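Local coordinates for protein sensor histidine kinase PdtaS (Mycobacterium tuberculosis, PDB 2YKF) that is the GAF and PAS sensor part of a kinase that probably autophosphorylates on histidine when c-di-GMP binds, in adaptation to poor nutrient conditions, at residues P83-T88 and V127-Q132; P223-P228 and H232-H237; D240-D245 and V274-L279. All coordinates share one frame; numbering follows the deposited sequence.

Interaction 1: residues P83-T88 and V127-Q132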
loop_
_atom_site.group_PDB
_atom_site.type_symbol
_atom_site.label_atom_id
_atom_site.label_comp_id
_atom_site.label_asym_id
_atom_site.label_seq_id
_atom_site.Cartn_x
_atom_site.Cartn_y
_atom_site.Cartn_z
ATOM N N PRO A 83 -9.817 27.529 -16.171
ATOM C CA PRO A 83 -11.239 27.915 -16.192
ATOM C C PRO A 83 -12.208 27.004 -15.411
ATOM O O PRO A 83 -12.993 27.504 -14.627
ATOM C CB PRO A 83 -11.591 27.861 -17.690
ATOM C CG PRO A 83 -10.340 28.211 -18.370
ATOM C CD PRO A 83 -9.211 27.614 -17.513
ATOM N N LEU A 84 -12.163 25.692 -15.640
ATOM C CA LEU A 84 -13.104 24.765 -14.961
ATOM C C LEU A 84 -12.949 24.754 -13.404
ATOM O O LEU A 84 -13.908 25.039 -12.637
ATOM C CB LEU A 84 -12.995 23.343 -15.550
ATOM C CG LEU A 84 -14.065 22.351 -15.097
ATOM C CD1 LEU A 84 -15.434 23.037 -14.831
ATOM C CD2 LEU A 84 -14.173 21.229 -16.085
ATOM N N VAL A 85 -11.743 24.452 -12.949
ATOM C CA VAL A 85 -11.431 24.549 -11.532
ATOM C C VAL A 85 -11.978 25.846 -10.955
ATOM O O VAL A 85 -12.715 25.847 -9.959
ATOM C CB VAL A 85 -9.908 24.496 -11.310
ATOM C CG1 VAL A 85 -9.571 24.744 -9.816
ATOM C CG2 VAL A 85 -9.338 23.158 -11.866
ATOM N N ALA A 86 -11.627 26.968 -11.592
ATOM C CA ALA A 86 -12.135 28.299 -11.157
ATOM C C ALA A 86 -13.676 28.318 -11.076
ATOM O O ALA A 86 -14.256 28.801 -10.074
ATOM C CB ALA A 86 -11.598 29.432 -12.117
ATOM N N ALA A 87 -14.330 27.781 -12.102
ATOM C CA ALA A 87 -15.804 27.729 -12.163
ATOM C C ALA A 87 -16.400 26.794 -11.096
ATOM O O ALA A 87 -17.499 27.039 -10.597
ATOM C CB ALA A 87 -16.254 27.256 -13.531
ATOM N N THR A 88 -15.693 25.700 -10.775
ATOM C CA THR A 88 -16.182 24.776 -9.732
ATOM C C THR A 88 -16.210 25.442 -8.376
ATOM O O THR A 88 -17.048 25.105 -7.545
ATOM C CB THR A 88 -15.372 23.469 -9.678
ATOM O OG1 THR A 88 -15.246 22.933 -10.994
ATOM C CG2 THR A 88 -16.106 22.399 -8.812
ATOM N N VAL A 127 -11.000 22.218 -4.628
ATOM C CA VAL A 127 -11.321 21.425 -5.812
ATOM C C VAL A 127 -10.195 20.409 -6.126
ATOM O O VAL A 127 -9.028 20.749 -6.053
ATOM C CB VAL A 127 -11.506 22.344 -7.036
ATOM C CG1 VAL A 127 -11.747 21.521 -8.252
ATOM C CG2 VAL A 127 -12.720 23.254 -6.777
ATOM N N LEU A 128 -10.564 19.192 -6.472
ATOM C CA LEU A 128 -9.608 18.137 -6.813
ATOM C C LEU A 128 -9.543 18.092 -8.262
ATOM O O LEU A 128 -10.598 18.123 -8.905
ATOM C CB LEU A 128 -10.183 16.779 -6.367
ATOM C CG LEU A 128 -10.459 16.634 -4.848
ATOM C CD1 LEU A 128 -10.919 15.226 -4.576
ATOM C CD2 LEU A 128 -9.183 16.885 -4.053
ATOM N N THR A 129 -8.347 17.995 -8.823
ATOM C CA THR A 129 -8.261 17.543 -10.233
ATOM C C THR A 129 -7.712 16.130 -10.274
ATOM O O THR A 129 -6.771 15.803 -9.505
ATOM C CB THR A 129 -7.400 18.505 -11.078
ATOM O OG1 THR A 129 -6.108 18.698 -10.441
ATOM C CG2 THR A 129 -8.180 19.910 -11.243
ATOM N N ARG A 130 -8.340 15.284 -11.094
ATOM C CA ARG A 130 -7.925 13.911 -11.290
ATOM C C ARG A 130 -7.133 13.771 -12.630
ATOM O O ARG A 130 -7.566 14.298 -13.671
ATOM C CB ARG A 130 -9.172 13.021 -11.307
ATOM C CG ARG A 130 -8.974 11.519 -11.493
ATOM C CD ARG A 130 -10.370 10.780 -11.462
ATOM N NE ARG A 130 -10.332 9.318 -11.787
ATOM C CZ ARG A 130 -11.349 8.453 -11.578
ATOM N NH1 ARG A 130 -12.497 8.859 -11.027
ATOM N NH2 ARG A 130 -11.219 7.162 -11.890
ATOM N N HIS A 131 -5.980 13.112 -12.615
ATOM C CA HIS A 131 -5.185 12.990 -13.828
ATOM C C HIS A 131 -4.846 11.539 -13.961
ATOM O O HIS A 131 -4.483 10.897 -12.956
ATOM C CB HIS A 131 -3.905 13.780 -13.672
ATOM C CG HIS A 131 -4.099 15.197 -13.218
ATOM N ND1 HIS A 131 -3.720 16.279 -13.985
ATOM C CD2 HIS A 131 -4.535 15.705 -12.039
ATOM C CE1 HIS A 131 -3.954 17.396 -13.309
ATOM N NE2 HIS A 131 -4.432 17.072 -12.117
ATOM N N GLN A 132 -4.979 10.975 -15.156
ATOM C CA GLN A 132 -4.689 9.581 -15.310
ATOM C C GLN A 132 -4.212 9.248 -16.700
ATOM O O GLN A 132 -4.357 10.081 -17.594
ATOM C CB GLN A 132 -5.935 8.781 -14.955
ATOM C CG GLN A 132 -7.070 8.866 -15.970
ATOM C CD GLN A 132 -8.359 8.256 -15.409
ATOM O OE1 GLN A 132 -8.387 7.088 -14.986
ATOM N NE2 GLN A 132 -9.419 9.052 -15.389
#
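Val85 meets strand 123-131 with both of its methyl groups, each on a different residue. CG2 comes to 3.5 Å from CG2 of Thr129, and the two side chains cross at about a right angle. CG1 lies against the branch of Val127, 4.2 Å from its CB. Val85 holds CG1 anti to its backbone N (chi1 174°), which spreads the two methyls along the strand. Val127 points toward the helix. Its CG2 reaches the next turn and sits 3.9 Å from CB of Thr88, with CG2 of Thr88 close beside it. Thr88 thus offers carbon to the strand. Its hydroxyl turns back into the helix, where OG1 bonds to the carbonyl O of Leu84 at 3.0 Å, from above the carbonyl plane. That oxygen also accepts the backbone N of Thr88. Thr129 is split the same way. Its methyl faces Val85, while OG1 is hydrogen-bonded to NE2 of His131 (2.9 Å) and to NE1 of Trp45 on the adjacent strand. The contact packs helix 83-90 on the antiparallel sheet of the GAF domain, and the axes of residues 83-88 and 127-131 make 148°, closer to antiparallel than to parallel. Val115 of strand 114-120 touches both Thr88 and Val127. Both threonines settle their hydroxyls within their own side of the contact, and the side chains that meet across it touch through carbon, sharing no polar group.

Interaction 2: residues P223-P228 and H232-H237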
loop_
_atom_site.group_PDB
_atom_site.type_symbol
_atom_site.label_atom_id
_atom_site.label_comp_id
_atom_site.label_asym_id
_atom_site.label_seq_id
_atom_site.Cartn_x
_atom_site.Cartn_y
_atom_site.Cartn_z
ATOM N N PRO A 223 -19.236 -16.565 12.343
ATOM C CA PRO A 223 -18.764 -17.859 12.849
ATOM C C PRO A 223 -17.229 -18.000 12.841
ATOM O O PRO A 223 -16.726 -18.867 13.494
ATOM C CB PRO A 223 -19.379 -18.892 11.879
ATOM C CG PRO A 223 -20.566 -18.222 11.279
ATOM C CD PRO A 223 -20.150 -16.723 11.209
ATOM N N LEU A 224 -16.489 -17.110 12.176
ATOM C CA LEU A 224 -15.039 -17.350 12.000
ATOM C C LEU A 224 -14.302 -16.736 13.106
ATOM O O LEU A 224 -13.204 -17.200 13.426
ATOM C CB LEU A 224 -14.496 -16.774 10.657
ATOM C CG LEU A 224 -15.227 -17.308 9.405
ATOM C CD1 LEU A 224 -14.744 -16.558 8.187
ATOM C CD2 LEU A 224 -15.051 -18.817 9.235
ATOM N N ILE A 225 -14.889 -15.674 13.685
ATOM C CA ILE A 225 -14.224 -14.839 14.671
ATOM C C ILE A 225 -14.031 -15.604 15.961
ATOM O O ILE A 225 -14.971 -16.225 16.458
ATOM C CB ILE A 225 -14.976 -13.532 14.905
ATOM C CG1 ILE A 225 -14.845 -12.663 13.649
ATOM C CG2 ILE A 225 -14.411 -12.744 16.156
ATOM C CD1 ILE A 225 -15.828 -11.499 13.646
ATOM N N SER A 226 -12.799 -15.594 16.463
ATOM C CA SER A 226 -12.397 -16.482 17.593
ATOM C C SER A 226 -13.015 -16.063 18.928
ATOM O O SER A 226 -13.526 -16.909 19.666
ATOM C CB SER A 226 -10.863 -16.547 17.746
ATOM O OG SER A 226 -10.244 -17.083 16.556
ATOM N N ASP A 227 -12.906 -14.786 19.269
ATOM C CA ASP A 227 -13.468 -14.313 20.528
ATOM C C ASP A 227 -14.977 -14.017 20.385
ATOM O O ASP A 227 -15.376 -13.205 19.542
ATOM C CB ASP A 227 -12.683 -13.087 20.996
ATOM C CG ASP A 227 -13.211 -12.513 22.342
ATOM O OD1 ASP A 227 -14.253 -11.866 22.369
ATOM O OD2 ASP A 227 -12.533 -12.703 23.357
ATOM N N PRO A 228 -15.824 -14.659 21.221
ATOM C CA PRO A 228 -17.281 -14.474 21.019
ATOM C C PRO A 228 -17.723 -13.008 21.306
ATOM O O PRO A 228 -18.730 -12.558 20.757
ATOM C CB PRO A 228 -17.920 -15.487 22.007
ATOM C CG PRO A 228 -16.931 -15.561 23.190
ATOM C CD PRO A 228 -15.505 -15.356 22.498
ATOM N N HIS A 232 -19.603 -10.542 18.215
ATOM C CA HIS A 232 -20.790 -9.761 18.338
ATOM C C HIS A 232 -20.547 -8.290 18.032
ATOM O O HIS A 232 -21.398 -7.647 17.429
ATOM C CB HIS A 232 -21.398 -9.908 19.740
ATOM C CG HIS A 232 -22.727 -9.239 19.863
ATOM N ND1 HIS A 232 -23.834 -9.660 19.143
ATOM C CD2 HIS A 232 -23.128 -8.165 20.583
ATOM C CE1 HIS A 232 -24.869 -8.889 19.446
ATOM N NE2 HIS A 232 -24.464 -7.962 20.299
ATOM N N GLU A 233 -19.401 -7.753 18.447
ATOM C CA GLU A 233 -19.050 -6.358 18.118
ATOM C C GLU A 233 -19.046 -6.084 16.584
ATOM O O GLU A 233 -19.533 -5.067 16.094
ATOM C CB GLU A 233 -17.684 -5.973 18.711
ATOM C CG GLU A 233 -17.707 -5.620 20.224
ATOM C CD GLU A 233 -16.300 -5.705 20.860
ATOM O OE1 GLU A 233 -15.321 -6.164 20.172
ATOM O OE2 GLU A 233 -16.197 -5.331 22.054
ATOM N N VAL A 234 -18.485 -7.006 15.858
ATOM C CA VAL A 234 -18.378 -6.861 14.429
ATOM C C VAL A 234 -19.755 -6.891 13.785
ATOM O O VAL A 234 -20.084 -6.044 12.950
ATOM C CB VAL A 234 -17.455 -7.948 13.877
ATOM C CG1 VAL A 234 -17.560 -8.010 12.296
ATOM C CG2 VAL A 234 -16.081 -7.585 14.327
ATOM N N ASP A 235 -20.537 -7.886 14.156
ATOM C CA ASP A 235 -21.947 -7.994 13.792
ATOM C C ASP A 235 -22.725 -6.666 14.055
ATOM O O ASP A 235 -23.307 -6.063 13.101
ATOM C CB ASP A 235 -22.583 -9.192 14.558
ATOM C CG ASP A 235 -24.063 -9.447 14.147
ATOM O OD1 ASP A 235 -24.673 -8.554 13.499
ATOM O OD2 ASP A 235 -24.587 -10.544 14.432
ATOM N N GLU A 236 -22.698 -6.171 15.289
ATOM C CA GLU A 236 -23.357 -4.877 15.606
ATOM C C GLU A 236 -22.819 -3.679 14.804
ATOM O O GLU A 236 -23.574 -2.821 14.357
ATOM C CB GLU A 236 -23.279 -4.549 17.106
ATOM C CG GLU A 236 -24.263 -5.438 17.922
ATOM C CD GLU A 236 -25.743 -5.255 17.484
ATOM O OE1 GLU A 236 -26.186 -4.081 17.229
ATOM O OE2 GLU A 236 -26.469 -6.289 17.400
ATOM N N HIS A 237 -21.511 -3.606 14.673
ATOM C CA HIS A 237 -20.901 -2.545 13.874
ATOM C C HIS A 237 -21.450 -2.501 12.487
ATOM O O HIS A 237 -21.925 -1.467 12.042
ATOM C CB HIS A 237 -19.393 -2.696 13.781
ATOM C CG HIS A 237 -18.781 -1.693 12.858
ATOM N ND1 HIS A 237 -18.875 -0.325 13.070
ATOM C CD2 HIS A 237 -18.126 -1.858 11.685
ATOM C CE1 HIS A 237 -18.266 0.306 12.077
ATOM N NE2 HIS A 237 -17.810 -0.602 11.220
#
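Ile225 lays the end of its side chain over the branch of Val234. The touching atom is CD1, which sits 3.9 Å from CB of Val234. Both methyls of Val234 are almost as near, CG2 at 4.0 Å and CG1 at 4.1 Å from the same CD1. One methyl therefore rests on a three-carbon fork, and the two side chains approach each other at a slant. The reach comes from an extended chain: CD1 of Ile225 is anti to CA (chi2 166°), which stretches the long branch out toward the helix. Val234 points toward the loop.

The second link is polar and weak. The backbone N of His232 donates to O of Pro228 at 3.4 Å, with an N-H...O angle of 151°. It is an i to i+4 bond of the first helical turn. CB of His232 also lies near that oxygen, but the imidazole turns off from the loop, and its ND1 is hydrogen-bonded to NH1 of Arg222, a residue outside both segments. The same NH1 forms a salt bridge with OD2 of Asp235. Arg222, just after helix 217-221, thus holds two residues of the helix.

Asp227 is the N-cap of the helix. Its OD1 takes the backbone N of Glu230, and that of Phe229 more weakly. The cap and the first-turn bond mark a helix start, with the hydrophobic contact of Ile225 and Val234 alongside it.

In the PAS-like domain, residues 223-228 lead from helix 217-221 into helix 228-243. Val234 also touches Ile218 of the former helix and Met251 of strand 250-255, while Ile225 also packs on Val253 of that strand.

Interaction 3: residues D240-D245 and V274-L279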
loop_
_atom_site.group_PDB
_atom_site.type_symbol
_atom_site.label_atom_id
_atom_site.label_comp_id
_atom_site.label_asym_id
_atom_site.label_seq_id
_atom_site.Cartn_x
_atom_site.Cartn_y
_atom_site.Cartn_z
ATOM N N ASP A 240 -25.016 -1.287 12.337
ATOM C CA ASP A 240 -25.033 0.169 12.534
ATOM C C ASP A 240 -24.526 0.968 11.325
ATOM O O ASP A 240 -25.003 2.091 11.025
ATOM C CB ASP A 240 -24.161 0.570 13.739
ATOM C CG ASP A 240 -24.780 0.154 15.085
ATOM O OD1 ASP A 240 -25.963 -0.262 15.088
ATOM O OD2 ASP A 240 -24.079 0.232 16.132
ATOM N N LEU A 241 -23.494 0.430 10.687
ATOM C CA LEU A 241 -22.889 1.055 9.525
ATOM C C LEU A 241 -23.914 1.277 8.426
ATOM O O LEU A 241 -24.077 2.407 7.897
ATOM C CB LEU A 241 -21.782 0.109 9.002
ATOM C CG LEU A 241 -20.817 0.527 7.903
ATOM C CD1 LEU A 241 -19.999 1.646 8.427
ATOM C CD2 LEU A 241 -19.940 -0.709 7.557
ATOM N N LEU A 242 -24.595 0.194 8.096
ATOM C CA LEU A 242 -25.583 0.145 7.044
ATOM C C LEU A 242 -26.841 0.985 7.363
ATOM O O LEU A 242 -27.465 1.555 6.450
ATOM C CB LEU A 242 -25.994 -1.300 6.850
ATOM C CG LEU A 242 -24.860 -2.168 6.297
ATOM C CD1 LEU A 242 -25.199 -3.649 6.309
ATOM C CD2 LEU A 242 -24.416 -1.703 4.898
ATOM N N ALA A 243 -27.167 1.075 8.657
ATOM C CA ALA A 243 -28.344 1.830 9.128
ATOM C C ALA A 243 -28.120 3.351 9.236
ATOM O O ALA A 243 -29.096 4.102 9.367
ATOM C CB ALA A 243 -28.845 1.249 10.474
ATOM N N GLY A 244 -26.857 3.806 9.184
ATOM C CA GLY A 244 -26.514 5.203 9.410
ATOM C C GLY A 244 -26.399 5.502 10.892
ATOM O O GLY A 244 -26.383 6.674 11.312
ATOM N N ASP A 245 -26.327 4.438 11.692
ATOM C CA ASP A 245 -26.186 4.522 13.150
ATOM C C ASP A 245 -24.734 4.585 13.633
ATOM O O ASP A 245 -24.487 4.617 14.847
ATOM C CB ASP A 245 -26.803 3.267 13.835
ATOM C CG ASP A 245 -28.333 3.300 13.925
ATOM O OD1 ASP A 245 -28.945 4.402 13.883
ATOM O OD2 ASP A 245 -28.909 2.185 14.055
ATOM N N VAL A 274 -26.105 3.605 0.692
ATOM C CA VAL A 274 -26.093 2.747 -0.463
ATOM C C VAL A 274 -25.038 1.633 -0.260
ATOM O O VAL A 274 -24.335 1.259 -1.174
ATOM C CB VAL A 274 -25.860 3.566 -1.749
ATOM C CG1 VAL A 274 -27.105 4.577 -1.999
ATOM C CG2 VAL A 274 -24.475 4.305 -1.721
ATOM N N GLY A 275 -24.994 1.103 0.964
ATOM C CA GLY A 275 -24.096 0.054 1.394
ATOM C C GLY A 275 -22.793 0.579 2.015
ATOM O O GLY A 275 -22.772 1.605 2.750
ATOM N N ALA A 276 -21.695 -0.144 1.733
ATOM C CA ALA A 276 -20.440 0.083 2.420
ATOM C C ALA A 276 -19.256 -0.522 1.672
ATOM O O ALA A 276 -19.411 -1.439 0.875
ATOM C CB ALA A 276 -20.467 -0.471 3.892
ATOM N N ALA A 277 -18.073 0.035 1.930
ATOM C CA ALA A 277 -16.814 -0.580 1.429
ATOM C C ALA A 277 -16.155 -1.097 2.685
ATOM O O ALA A 277 -16.303 -0.495 3.761
ATOM C CB ALA A 277 -15.914 0.471 0.702
ATOM N N ILE A 278 -15.470 -2.232 2.562
ATOM C CA ILE A 278 -14.695 -2.764 3.620
ATOM C C ILE A 278 -13.327 -3.086 3.054
ATOM O O ILE A 278 -13.192 -3.835 2.062
ATOM C CB ILE A 278 -15.364 -4.028 4.245
ATOM C CG1 ILE A 278 -16.753 -3.626 4.831
ATOM C CG2 ILE A 278 -14.475 -4.700 5.341
ATOM C CD1 ILE A 278 -17.453 -4.730 5.489
ATOM N N LEU A 279 -12.307 -2.583 3.725
ATOM C CA LEU A 279 -10.924 -2.964 3.333
ATOM C C LEU A 279 -10.411 -3.953 4.351
ATOM O O LEU A 279 -10.736 -3.867 5.534
ATOM C CB LEU A 279 -10.027 -1.751 3.306
ATOM C CG LEU A 279 -10.654 -0.533 2.604
ATOM C CD1 LEU A 279 -9.652 0.594 2.810
ATOM C CD2 LEU A 279 -10.828 -0.835 1.158
#
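Leu241 and Leu242 bring the last turn of helix 228-243 onto strand 272-282, and apolar contacts carry the whole meeting. Leu241 is directed at the strand. Its CD2 reaches 3.7 Å from CB of Ala276, and its CG stands 4.1 Å from the same methyl. CG of Leu241 is anti to the backbone N (chi1 -172°), which extends the isobutyl group out from the helix to the alanine. Ala276 points back at it, and one arm of the leucine, CG and CD2, lies against this single methyl. Leu242 arrives differently. Its CD2 sits over the backbone of Gly275, 3.9 Å from CA, and is 4.3 Å from CB of Ala276.

This is helix-on-sheet packing in the PAS-like domain. Strand 272-282 lies in the middle of a five-stranded antiparallel sheet with order 2-1-5-4-3, as in PAS folds. Helix 228-243 lies against one face, and Leu241 also touches Thr264 and Pro266 of the neighbouring strand 258-269.

The hydrogen bonds stay within each side. Beyond the leucines the helix ends in a Schellman motif. Gly244 has a positive phi of 83°, the backbone N of Asp245 bonds to O of Asp240 at 2.8 Å, and the N of Gly244 reaches O of Leu241 weakly, at 3.4 Å. On the strand, Gly275 also has a positive phi, 92°, a backbone shape that suits glycine. Its N bonds to OD1 of Asn273. Ala276 pairs with Leu186 of strand 183-186 through the backbone.

Overall arrangement
Interaction 1 belongs to the GAF domain, while interactions 2 and 3 belong to the PAS-like domain on the opposite side of the chain's centre. Interactions 1 and 3 are buried, and each sets a helix on an antiparallel sheet through apolar carbons. They differ in partners: branched valines and threonines in the first, leucines over a small alanine and glycine in the third. Interaction 2 is partly buried and close to the surface. It mixes one hydrophobic touch with a weak backbone bond at a helix start. Interactions 2 and 3 share helix 228-243, near its start and at its end, with centres about 16 Å apart.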